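Local coordinates for protein probable mannosyltransferase KTR4 (Saccharomyces cerevisiae, PDB 5A07) that belongs to a family of mannosyltransferases with a GT-A fold and binds guanosine-5'-diphosphate and a manganese ion, at residues B[106-111]-B[220-225]; B[121-126]-B[138-143]; B[214-219]-B[327-332]. One frame throughout, in Å; residues are numbered along the deposited sequence.

In the fold
Contacts 1 and 2 gather around strands 105-110 and 138-142, parallel neighbours in the central GT-A sheet. Their centres lie about 11 Å apart, and the backbone bond between I107 O and T139 N joins them; contact 2 is nested in the chain loop that contact 1 closes. Both carry pocket residues, L110 and V111 in the first and N142 and D143 in the second, so GDP bridges their strand ends. Contact 3 flanks them, F216 against L108 and H219 against L141, with the F216 side chain about 10 Å from GDP. Its centre is about 11 Å from that of contact 1, where R330 binds L222 O and Y225 O, and about 20 Å from that of contact 2.

Contact 1: B[106-111]-B[220-225]; sequences TILSLV and PLLSKY. With GDP (guanosine-5'-diphosphate), chain F.
At the entry end of strand 105-110, in the central sheet of the GT-A fold, T106 sits on the ring of Y225, the last residue of a type I turn that begins at L222. The threonine CB stands 3.7 Å from the centroid of the Y225 ring and only 11° off its normal, a CH-pi contact over the middle of the face. The methyl CG2 lies over the same face, toward the CD2 side, 3.6 Å from Y225 CD2. The ring is sandwiched, because CG of the preceding K224 lies over the opposite face. Having its OG1 opposite the backbone N (chi1 -170°), T106 can offer a methyl to the turn while its hydroxyl bonds to T139 OG1 of strand 138-142. That same CG2 also meets the turn's other apolar residue, 3.8 Å from L222 CD2. The second branch of this leucine, CD1, reaches L108 CD2 at 4.2 Å, the two side chains lying nearly perpendicular.

The turn leads straight into strand 227-230, which runs parallel to 105-110 and pairs with it through T106 and L108, so the packing lies where two adjacent strands start. K224 NZ folds back to donate to L221 O and also forms a salt bridge with E165.

At the far end of strand 105-110 the backbone holds GDP. L110 O accepts from both ribose hydroxyls, O3' of GDP at 2.7 Å and O2' of GDP at 3.2 Å. V111 O takes a weak bond from N2 of the base, and L110 CG lies 3.6 Å from GDP N3.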
loop_
_atom_site.group_PDB
_atom_site.type_symbol
_atom_site.label_atom_id
_atom_site.label_comp_id
_atom_site.label_asym_id
_atom_site.label_seq_id
_atom_site.Cartn_x
_atom_site.Cartn_y
_atom_site.Cartn_z
ATOM N N THR B 106 -11.753 -9.570 -5.593
ATOM C CA THR B 106 -12.745 -9.077 -4.669
ATOM C C THR B 106 -12.286 -7.735 -4.145
ATOM O O THR B 106 -11.082 -7.478 -4.043
ATOM C CB THR B 106 -12.985 -10.056 -3.523
ATOM O OG1 THR B 106 -14.119 -9.689 -2.734
ATOM C CG2 THR B 106 -11.737 -10.221 -2.663
ATOM N N ILE B 107 -13.270 -6.925 -3.794
ATOM C CA ILE B 107 -13.045 -5.758 -2.962
ATOM C C ILE B 107 -13.041 -6.194 -1.541
ATOM O O ILE B 107 -13.936 -6.913 -1.141
ATOM C CB ILE B 107 -14.114 -4.728 -3.220
ATOM C CG1 ILE B 107 -14.020 -4.336 -4.678
ATOM C CG2 ILE B 107 -13.828 -3.516 -2.375
ATOM C CD1 ILE B 107 -15.309 -3.943 -5.175
ATOM N N LEU B 108 -11.985 -5.892 -0.799
ATOM C CA LEU B 108 -11.809 -6.383 0.533
ATOM C C LEU B 108 -11.825 -5.280 1.564
ATOM O O LEU B 108 -11.133 -4.267 1.413
ATOM C CB LEU B 108 -10.456 -7.109 0.654
ATOM C CG LEU B 108 -10.048 -7.482 2.088
ATOM C CD1 LEU B 108 -10.927 -8.557 2.698
ATOM C CD2 LEU B 108 -8.602 -7.963 2.130
ATOM N N SER B 109 -12.575 -5.457 2.660
ATOM C CA SER B 109 -12.509 -4.530 3.761
ATOM C C SER B 109 -12.449 -5.304 5.088
ATOM O O SER B 109 -13.341 -6.114 5.382
ATOM C CB SER B 109 -13.739 -3.608 3.858
ATOM O OG SER B 109 -14.146 -3.007 2.638
ATOM N N LEU B 110 -11.465 -4.943 5.885
ATOM C CA LEU B 110 -11.375 -5.336 7.262
ATOM C C LEU B 110 -11.964 -4.223 8.032
ATOM O O LEU B 110 -11.415 -3.118 8.026
ATOM C CB LEU B 110 -9.905 -5.485 7.647
ATOM C CG LEU B 110 -9.615 -5.791 9.096
ATOM C CD1 LEU B 110 -9.999 -7.243 9.419
ATOM C CD2 LEU B 110 -8.155 -5.545 9.497
ATOM N N VAL B 111 -13.101 -4.490 8.717
ATOM C CA VAL B 111 -13.804 -3.450 9.424
ATOM C C VAL B 111 -14.505 -3.985 10.670
ATOM O O VAL B 111 -14.722 -5.191 10.772
ATOM C CB VAL B 111 -14.920 -2.809 8.565
ATOM C CG1 VAL B 111 -14.307 -1.877 7.520
ATOM C CG2 VAL B 111 -15.714 -3.821 7.807
ATOM N N PRO B 220 -9.998 -18.179 4.844
ATOM C CA PRO B 220 -10.700 -19.062 3.930
ATOM C C PRO B 220 -11.518 -18.405 2.802
ATOM O O PRO B 220 -11.586 -18.938 1.710
ATOM C CB PRO B 220 -11.661 -19.864 4.862
ATOM C CG PRO B 220 -10.984 -19.861 6.133
ATOM C CD PRO B 220 -10.242 -18.534 6.254
ATOM N N LEU B 221 -12.149 -17.252 3.065
ATOM C CA LEU B 221 -12.979 -16.650 2.033
ATOM C C LEU B 221 -12.152 -16.142 0.868
ATOM O O LEU B 221 -12.721 -15.935 -0.242
ATOM C CB LEU B 221 -13.840 -15.542 2.599
ATOM C CG LEU B 221 -14.951 -15.990 3.526
ATOM C CD1 LEU B 221 -15.627 -14.740 4.079
ATOM C CD2 LEU B 221 -15.959 -16.839 2.775
ATOM N N LEU B 222 -10.859 -15.931 1.115
ATOM C CA LEU B 222 -9.986 -15.339 0.098
ATOM C C LEU B 222 -9.229 -16.410 -0.700
ATOM O O LEU B 222 -8.489 -16.095 -1.620
ATOM C CB LEU B 222 -9.018 -14.359 0.786
ATOM C CG LEU B 222 -9.691 -13.043 1.263
ATOM C CD1 LEU B 222 -8.590 -12.106 1.675
ATOM C CD2 LEU B 222 -10.502 -12.342 0.226
ATOM N N SER B 223 -9.421 -17.669 -0.322
ATOM C CA SER B 223 -8.617 -18.762 -0.968
ATOM C C SER B 223 -8.997 -18.799 -2.435
ATOM O O SER B 223 -8.226 -19.157 -3.251
ATOM C CB SER B 223 -8.871 -20.138 -0.286
ATOM O OG SER B 223 -10.175 -20.624 -0.685
ATOM N N LYS B 224 -10.226 -18.434 -2.802
ATOM C CA LYS B 224 -10.631 -18.499 -4.193
ATOM C C LYS B 224 -10.240 -17.278 -5.057
ATOM O O LYS B 224 -10.636 -17.189 -6.223
ATOM C CB LYS B 224 -12.161 -18.694 -4.252
ATOM C CG LYS B 224 -13.029 -17.614 -3.569
ATOM C CD LYS B 224 -14.536 -17.933 -3.640
ATOM C CE LYS B 224 -15.366 -16.960 -2.834
ATOM N NZ LYS B 224 -15.160 -16.997 -1.355
ATOM N N TYR B 225 -9.589 -16.279 -4.495
ATOM C CA TYR B 225 -9.279 -15.058 -5.292
ATOM C C TYR B 225 -7.768 -14.946 -5.551
ATOM O O TYR B 225 -6.977 -15.265 -4.675
ATOM C CB TYR B 225 -9.758 -13.819 -4.567
ATOM C CG TYR B 225 -11.242 -13.725 -4.355
ATOM C CD1 TYR B 225 -12.092 -13.642 -5.398
ATOM C CD2 TYR B 225 -11.769 -13.822 -3.105
ATOM C CE1 TYR B 225 -13.459 -13.537 -5.215
ATOM C CE2 TYR B 225 -13.117 -13.741 -2.882
ATOM C CZ TYR B 225 -13.960 -13.585 -3.940
ATOM O OH TYR B 225 -15.310 -13.520 -3.687
HETATM P PB GDP F . -5.121 3.878 9.840
HETATM O O1B GDP F . -5.341 5.063 10.703
HETATM O O2B GDP F . -3.851 3.247 9.849
HETATM O O3B GDP F . -5.743 4.040 8.505
HETATM O O3A GDP F . -5.933 2.757 10.688
HETATM P PA GDP F . -7.439 2.263 10.628
HETATM O O1A GDP F . -8.121 2.309 11.926
HETATM O O2A GDP F . -8.248 2.771 9.507
HETATM O "O5'" GDP F . -7.201 0.723 10.377
HETATM C "C5'" GDP F . -6.880 0.053 9.151
HETATM C "C4'" GDP F . -7.988 -0.865 8.661
HETATM O "O4'" GDP F . -8.138 -1.911 9.629
HETATM C "C3'" GDP F . -9.344 -0.200 8.499
HETATM O "O3'" GDP F . -10.069 -0.880 7.445
HETATM C "C2'" GDP F . -9.992 -0.425 9.875
HETATM O "O2'" GDP F . -11.410 -0.484 9.795
HETATM C "C1'" GDP F . -9.453 -1.773 10.202
HETATM N N9 GDP F . -9.264 -2.016 11.652
HETATM C C8 GDP F . -8.440 -1.382 12.526
HETATM N N7 GDP F . -8.542 -1.988 13.777
HETATM C C5 GDP F . -9.430 -3.021 13.646
HETATM C C6 GDP F . -9.962 -4.044 14.566
HETATM O O6 GDP F . -9.505 -3.973 15.752
HETATM N N1 GDP F . -10.861 -4.912 14.083
HETATM C C2 GDP F . -11.318 -4.863 12.775
HETATM N N2 GDP F . -12.218 -5.750 12.365
HETATM N N3 GDP F . -10.858 -3.930 11.885
HETATM C C4 GDP F . -9.901 -3.061 12.259
#

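Contact 2: B[121-126]-B[138-143]; sequences SSIQQL and YTFLND. With GDP (guanosine-5'-diphosphate), chain F.
I123 on helix 116-131 packs against Y138 and F140 of strand 138-142, helix against strand within the beta-alpha-beta unit 105-110, 116-131, 138-142. The two local axes run nearly antiparallel, at 163°, and come within 12.6 Å of each other. At CB the isoleucine side chain forks. Its CG2 goes to the phenol end of Y138, 3.7 Å from Y138 OH, and meets the ring obliquely. The other branch leaves CB opposite the carbonyl carbon (chi1 -69°), so that CG1 passes 4.0 Å from Y138 CE2 before the chain runs on to the second ring. There its tip, CD1, ends at the edge of F140, near the ring plane and 3.8 Å from CZ of F140. One isoleucine thus touches both aromatic side chains, each with a different branch end. L126, a turn further along the helix, runs antiparallel alongside Y138, with its CD2 near the phenol oxygen. That buried oxygen is satisfied by E127 on the same helix.

At its other end the strand and the residue after it meet the nucleotide. N142 OD1 accepts from GDP N2 at 2.9 Å and also from the backbone N of E144. D143 OD1 accepts the N-H of GDP N1 at 2.7 Å, with an N-H...O angle of 155°, and a weaker, more bent bond from GDP N2.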
loop_
_atom_site.group_PDB
_atom_site.type_symbol
_atom_site.label_atom_id
_atom_site.label_comp_id
_atom_site.label_asym_id
_atom_site.label_seq_id
_atom_site.Cartn_x
_atom_site.Cartn_y
_atom_site.Cartn_z
ATOM N N SER B 121 -19.993 4.733 3.121
ATOM C CA SER B 121 -19.574 5.958 2.402
ATOM C C SER B 121 -18.483 5.588 1.333
ATOM O O SER B 121 -18.607 5.916 0.119
ATOM C CB SER B 121 -19.010 6.923 3.443
ATOM O OG SER B 121 -18.608 8.068 2.772
ATOM N N SER B 122 -17.538 4.783 1.763
ATOM C CA SER B 122 -16.468 4.309 0.863
ATOM C C SER B 122 -17.014 3.455 -0.241
ATOM O O SER B 122 -16.643 3.641 -1.401
ATOM C CB SER B 122 -15.392 3.536 1.644
ATOM O OG SER B 122 -14.804 4.293 2.662
ATOM N N ILE B 123 -17.897 2.534 0.081
ATOM C CA ILE B 123 -18.475 1.636 -0.896
ATOM C C ILE B 123 -19.270 2.391 -1.937
ATOM O O ILE B 123 -19.171 2.144 -3.115
ATOM C CB ILE B 123 -19.311 0.594 -0.190
ATOM C CG1 ILE B 123 -18.421 -0.366 0.607
ATOM C CG2 ILE B 123 -20.108 -0.140 -1.174
ATOM C CD1 ILE B 123 -19.206 -1.145 1.673
ATOM N N GLN B 124 -20.040 3.382 -1.499
ATOM C CA GLN B 124 -20.868 4.139 -2.440
ATOM C C GLN B 124 -20.007 4.904 -3.469
ATOM O O GLN B 124 -20.317 4.969 -4.665
ATOM C CB GLN B 124 -21.770 5.127 -1.664
ATOM C CG GLN B 124 -22.912 4.368 -0.976
ATOM C CD GLN B 124 -23.799 5.268 -0.149
ATOM O OE1 GLN B 124 -23.290 6.184 0.438
ATOM N NE2 GLN B 124 -25.065 4.920 0.001
ATOM N N GLN B 125 -18.959 5.479 -3.005
ATOM C CA GLN B 125 -18.022 6.108 -3.906
ATOM C C GLN B 125 -17.288 5.162 -4.840
ATOM O O GLN B 125 -17.085 5.486 -6.054
ATOM C CB GLN B 125 -17.051 6.926 -3.072
ATOM C CG GLN B 125 -17.858 8.103 -2.531
ATOM C CD GLN B 125 -16.980 8.968 -1.802
ATOM O OE1 GLN B 125 -16.895 8.820 -0.589
ATOM N NE2 GLN B 125 -16.152 9.664 -2.497
ATOM N N LEU B 126 -16.900 3.996 -4.339
ATOM C CA LEU B 126 -16.208 3.012 -5.205
ATOM C C LEU B 126 -17.208 2.492 -6.234
ATOM O O LEU B 126 -16.844 2.250 -7.406
ATOM C CB LEU B 126 -15.659 1.836 -4.384
ATOM C CG LEU B 126 -15.028 0.706 -5.175
ATOM C CD1 LEU B 126 -13.848 1.242 -5.889
ATOM C CD2 LEU B 126 -14.655 -0.408 -4.183
ATOM N N TYR B 138 -17.795 -8.073 -2.861
ATOM C CA TYR B 138 -17.184 -7.587 -1.632
ATOM C C TYR B 138 -16.988 -8.671 -0.631
ATOM O O TYR B 138 -17.914 -9.458 -0.344
ATOM C CB TYR B 138 -18.040 -6.508 -0.981
ATOM C CG TYR B 138 -18.160 -5.243 -1.797
ATOM C CD1 TYR B 138 -19.095 -5.180 -2.842
ATOM C CD2 TYR B 138 -17.416 -4.109 -1.520
ATOM C CE1 TYR B 138 -19.234 -4.008 -3.621
ATOM C CE2 TYR B 138 -17.537 -2.951 -2.304
ATOM C CZ TYR B 138 -18.438 -2.917 -3.341
ATOM O OH TYR B 138 -18.571 -1.794 -4.136
ATOM N N THR B 139 -15.828 -8.635 -0.001
ATOM C CA THR B 139 -15.530 -9.489 1.101
ATOM C C THR B 139 -15.249 -8.638 2.308
ATOM O O THR B 139 -14.390 -7.713 2.252
ATOM C CB THR B 139 -14.296 -10.365 0.825
ATOM O OG1 THR B 139 -14.520 -11.201 -0.327
ATOM C CG2 THR B 139 -14.013 -11.305 1.997
ATOM N N PHE B 140 -15.954 -8.919 3.421
ATOM C CA PHE B 140 -15.718 -8.230 4.647
ATOM C C PHE B 140 -15.173 -9.191 5.727
ATOM O O PHE B 140 -15.734 -10.282 5.911
ATOM C CB PHE B 140 -17.008 -7.635 5.191
ATOM C CG PHE B 140 -17.629 -6.649 4.284
ATOM C CD1 PHE B 140 -18.463 -7.055 3.259
ATOM C CD2 PHE B 140 -17.319 -5.318 4.402
ATOM C CE1 PHE B 140 -19.040 -6.165 2.405
ATOM C CE2 PHE B 140 -17.897 -4.416 3.525
ATOM C CZ PHE B 140 -18.741 -4.807 2.555
ATOM N N LEU B 141 -14.169 -8.748 6.448
ATOM C CA LEU B 141 -13.569 -9.513 7.526
ATOM C C LEU B 141 -13.508 -8.750 8.772
ATOM O O LEU B 141 -13.358 -7.548 8.757
ATOM C CB LEU B 141 -12.130 -9.959 7.173
ATOM C CG LEU B 141 -11.929 -10.763 5.898
ATOM C CD1 LEU B 141 -10.429 -11.088 5.573
ATOM C CD2 LEU B 141 -12.777 -12.052 5.928
ATOM N N ASN B 142 -13.648 -9.450 9.921
ATOM C CA ASN B 142 -13.629 -8.815 11.211
ATOM C C ASN B 142 -13.066 -9.802 12.253
ATOM O O ASN B 142 -13.240 -11.010 12.089
ATOM C CB ASN B 142 -15.099 -8.430 11.509
ATOM C CG ASN B 142 -15.296 -7.581 12.779
ATOM O OD1 ASN B 142 -14.394 -7.281 13.576
ATOM N ND2 ASN B 142 -16.549 -7.171 12.953
ATOM N N ASP B 143 -12.446 -9.292 13.304
ATOM C CA ASP B 143 -11.998 -10.153 14.409
ATOM C C ASP B 143 -13.168 -10.571 15.322
ATOM O O ASP B 143 -13.013 -11.513 16.068
ATOM C CB ASP B 143 -10.904 -9.479 15.255
ATOM C CG ASP B 143 -11.323 -8.151 15.835
ATOM O OD1 ASP B 143 -11.780 -7.241 15.107
ATOM O OD2 ASP B 143 -11.161 -7.943 17.047
HETATM P PB GDP F . -5.121 3.878 9.840
HETATM O O1B GDP F . -5.341 5.063 10.703
HETATM O O2B GDP F . -3.851 3.247 9.849
HETATM O O3B GDP F . -5.743 4.040 8.505
HETATM O O3A GDP F . -5.933 2.757 10.688
HETATM P PA GDP F . -7.439 2.263 10.628
HETATM O O1A GDP F . -8.121 2.309 11.926
HETATM O O2A GDP F . -8.248 2.771 9.507
HETATM O "O5'" GDP F . -7.201 0.723 10.377
HETATM C "C5'" GDP F . -6.880 0.053 9.151
HETATM C "C4'" GDP F . -7.988 -0.865 8.661
HETATM O "O4'" GDP F . -8.138 -1.911 9.629
HETATM C "C3'" GDP F . -9.344 -0.200 8.499
HETATM O "O3'" GDP F . -10.069 -0.880 7.445
HETATM C "C2'" GDP F . -9.992 -0.425 9.875
HETATM O "O2'" GDP F . -11.410 -0.484 9.795
HETATM C "C1'" GDP F . -9.453 -1.773 10.202
HETATM N N9 GDP F . -9.264 -2.016 11.652
HETATM C C8 GDP F . -8.440 -1.382 12.526
HETATM N N7 GDP F . -8.542 -1.988 13.777
HETATM C C5 GDP F . -9.430 -3.021 13.646
HETATM C C6 GDP F . -9.962 -4.044 14.566
HETATM O O6 GDP F . -9.505 -3.973 15.752
HETATM N N1 GDP F . -10.861 -4.912 14.083
HETATM C C2 GDP F . -11.318 -4.863 12.775
HETATM N N2 GDP F . -12.218 -5.750 12.365
HETATM N N3 GDP F . -10.858 -3.930 11.885
HETATM C C4 GDP F . -9.901 -3.061 12.259
#

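Contact 3: B[214-219]-B[327-332]; sequences KEFYHH and DFLRSE
Y217 and F216 both carry CG between the backbone N and the carbonyl carbon (chi1 45° for Y217), a setting that brings the two rings of this short 3-10 segment against L329. The Y217 ring presents its face: L329 CB lies 3.7 Å from the ring centroid, 5° off the normal, a CH-pi contact over the centre. Y217 CE2 also comes within 3.4 Å of L329 O, a plain close approach. The leucine's CD1 then runs on into the angle between the two aromatic rings, 3.5 Å from Y217 CD1 and 3.6 Å from F216 CZ. These rings also brace each other, CE1 of F216 lying at the edge of the Y217 ring while CD1 of Y217 stands above the rim of the F216 face. The phenol oxygen of Y217 is bound by E335.

The polar part of the contact is made by R330, whose chain is extended from CG to NE and lies alongside Y217, pointing the other way. Its CG touches the Y217 ring obliquely, 3.9 Å from CD2. At the end, R330 NH2 donates to Y217 O at 3.0 Å along an almost straight line (174°), in the plane of both the guanidinium and the carbonyl group. NH2 also bonds to L222 O, and NH1 to Y225 O, so one side chain gathers three backbone carbonyls, which should restrict the rotation of the guanidinium. A water donates to Y217 O at 3.2 Å and accepts a weak bond from R330 NE.

The two segments are connectors of the GT-A fold. Residues 214-219 leave helix 203-214 on the way to strand 227-230, while 327-332 run from the short helix 326-329, which follows strand 322-325, the antiparallel partner of 227-230, into helix 332-344. Helix 354-365 adds R358, which touches both F216 and L329.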
loop_
_atom_site.group_PDB
_atom_site.type_symbol
_atom_site.label_atom_id
_atom_site.label_comp_id
_atom_site.label_asym_id
_atom_site.label_seq_id
_atom_site.Cartn_x
_atom_site.Cartn_y
_atom_site.Cartn_z
ATOM N N LYS B 214 0.519 -10.324 7.072
ATOM C CA LYS B 214 0.866 -11.760 6.843
ATOM C C LYS B 214 -0.219 -12.807 6.895
ATOM O O LYS B 214 0.027 -13.973 6.571
ATOM C CB LYS B 214 2.006 -12.174 7.810
ATOM C CG LYS B 214 1.559 -12.459 9.248
ATOM C CD LYS B 214 2.800 -12.798 10.089
ATOM C CE LYS B 214 2.537 -13.674 11.299
ATOM N NZ LYS B 214 1.805 -14.901 10.907
ATOM N N GLU B 215 -1.435 -12.407 7.248
ATOM C CA GLU B 215 -2.500 -13.393 7.468
ATOM C C GLU B 215 -3.738 -13.230 6.586
ATOM O O GLU B 215 -4.389 -14.244 6.288
ATOM C CB GLU B 215 -2.879 -13.367 8.924
ATOM C CG GLU B 215 -3.969 -14.362 9.347
ATOM C CD GLU B 215 -3.656 -15.820 9.010
ATOM O OE1 GLU B 215 -2.468 -16.147 8.909
ATOM O OE2 GLU B 215 -4.602 -16.615 8.813
ATOM N N PHE B 216 -4.074 -11.986 6.159
ATOM C CA PHE B 216 -5.404 -11.766 5.523
ATOM C C PHE B 216 -5.605 -12.664 4.336
ATOM O O PHE B 216 -6.680 -13.245 4.150
ATOM C CB PHE B 216 -5.627 -10.316 5.171
ATOM C CG PHE B 216 -4.988 -9.899 3.879
ATOM C CD1 PHE B 216 -3.730 -9.435 3.863
ATOM C CD2 PHE B 216 -5.677 -9.987 2.685
ATOM C CE1 PHE B 216 -3.136 -9.015 2.706
ATOM C CE2 PHE B 216 -5.105 -9.557 1.470
ATOM C CZ PHE B 216 -3.833 -9.020 1.500
ATOM N N TYR B 217 -4.532 -12.884 3.556
ATOM C CA TYR B 217 -4.661 -13.665 2.310
ATOM C C TYR B 217 -4.786 -15.184 2.565
ATOM O O TYR B 217 -5.092 -15.922 1.648
ATOM C CB TYR B 217 -3.483 -13.433 1.353
ATOM C CG TYR B 217 -2.118 -13.472 2.014
ATOM C CD1 TYR B 217 -1.584 -12.352 2.649
ATOM C CD2 TYR B 217 -1.329 -14.641 1.959
ATOM C CE1 TYR B 217 -0.350 -12.411 3.267
ATOM C CE2 TYR B 217 -0.074 -14.692 2.530
ATOM C CZ TYR B 217 0.419 -13.604 3.182
ATOM O OH TYR B 217 1.651 -13.640 3.747
ATOM N N HIS B 218 -4.605 -15.588 3.803
ATOM C CA HIS B 218 -4.898 -16.968 4.204
ATOM C C HIS B 218 -6.317 -17.147 4.726
ATOM O O HIS B 218 -6.666 -18.223 5.093
ATOM C CB HIS B 218 -3.972 -17.375 5.349
ATOM C CG HIS B 218 -2.566 -17.523 4.919
ATOM N ND1 HIS B 218 -2.220 -18.369 3.885
ATOM C CD2 HIS B 218 -1.422 -16.947 5.348
ATOM C CE1 HIS B 218 -0.930 -18.256 3.655
ATOM N NE2 HIS B 218 -0.415 -17.442 4.556
ATOM N N HIS B 219 -7.121 -16.097 4.831
ATOM C CA HIS B 219 -8.470 -16.314 5.315
ATOM C C HIS B 219 -9.211 -17.203 4.334
ATOM O O HIS B 219 -9.107 -17.046 3.116
ATOM C CB HIS B 219 -9.215 -15.012 5.536
ATOM C CG HIS B 219 -10.503 -15.185 6.290
ATOM N ND1 HIS B 219 -11.643 -15.622 5.676
ATOM C CD2 HIS B 219 -10.822 -15.002 7.587
ATOM C CE1 HIS B 219 -12.613 -15.707 6.558
ATOM N NE2 HIS B 219 -12.145 -15.321 7.724
ATOM N N ASP B 327 -0.914 -13.924 -5.424
ATOM C CA ASP B 327 0.178 -14.878 -5.772
ATOM C C ASP B 327 1.532 -14.356 -5.274
ATOM O O ASP B 327 2.372 -15.143 -4.904
ATOM C CB ASP B 327 0.319 -15.033 -7.264
ATOM C CG ASP B 327 -0.802 -15.829 -7.914
ATOM O OD1 ASP B 327 -1.721 -16.274 -7.266
ATOM O OD2 ASP B 327 -0.705 -16.085 -9.139
ATOM N N PHE B 328 1.762 -13.024 -5.265
ATOM C CA PHE B 328 2.986 -12.547 -4.703
ATOM C C PHE B 328 3.083 -12.788 -3.184
ATOM O O PHE B 328 4.092 -13.242 -2.667
ATOM C CB PHE B 328 3.252 -11.055 -5.087
ATOM C CG PHE B 328 4.453 -10.513 -4.449
ATOM C CD1 PHE B 328 5.734 -10.944 -4.831
ATOM C CD2 PHE B 328 4.355 -9.609 -3.404
ATOM C CE1 PHE B 328 6.872 -10.461 -4.197
ATOM C CE2 PHE B 328 5.492 -9.120 -2.783
ATOM C CZ PHE B 328 6.774 -9.542 -3.195
ATOM N N LEU B 329 2.006 -12.484 -2.461
ATOM C CA LEU B 329 2.017 -12.619 -1.015
ATOM C C LEU B 329 2.131 -14.112 -0.618
ATOM O O LEU B 329 2.590 -14.428 0.462
ATOM C CB LEU B 329 0.734 -12.062 -0.421
ATOM C CG LEU B 329 0.434 -10.569 -0.712
ATOM C CD1 LEU B 329 -0.692 -10.050 0.126
ATOM C CD2 LEU B 329 1.644 -9.723 -0.531
ATOM N N ARG B 330 1.566 -14.964 -1.449
ATOM C CA ARG B 330 1.590 -16.403 -1.207
ATOM C C ARG B 330 2.931 -17.077 -1.603
ATOM O O ARG B 330 3.095 -18.265 -1.351
ATOM C CB ARG B 330 0.438 -17.036 -1.937
ATOM C CG ARG B 330 -0.907 -16.679 -1.303
ATOM C CD ARG B 330 -2.068 -17.065 -2.224
ATOM N NE ARG B 330 -3.309 -16.761 -1.488
ATOM C CZ ARG B 330 -4.496 -16.595 -2.046
ATOM N NH1 ARG B 330 -4.625 -16.596 -3.318
ATOM N NH2 ARG B 330 -5.536 -16.320 -1.299
ATOM N N SER B 331 3.822 -16.342 -2.263
ATOM C CA SER B 331 5.089 -16.844 -2.795
ATOM C C SER B 331 6.084 -17.000 -1.710
ATOM O O SER B 331 5.968 -16.449 -0.627
ATOM C CB SER B 331 5.654 -15.865 -3.868
ATOM O OG SER B 331 6.222 -14.663 -3.263
ATOM N N GLU B 332 7.109 -17.824 -1.972
ATOM C CA GLU B 332 8.041 -18.233 -0.916
ATOM C C GLU B 332 8.766 -17.080 -0.309
ATOM O O GLU B 332 8.835 -16.957 0.911
ATOM C CB GLU B 332 9.038 -19.285 -1.457
ATOM C CG GLU B 332 10.050 -19.670 -0.377
ATOM C CD GLU B 332 11.182 -20.556 -0.924
ATOM O OE1 GLU B 332 10.980 -21.285 -1.890
ATOM O OE2 GLU B 332 12.310 -20.455 -0.403
HETATM O O HOH W 1 -3.044 -18.274 1.089
#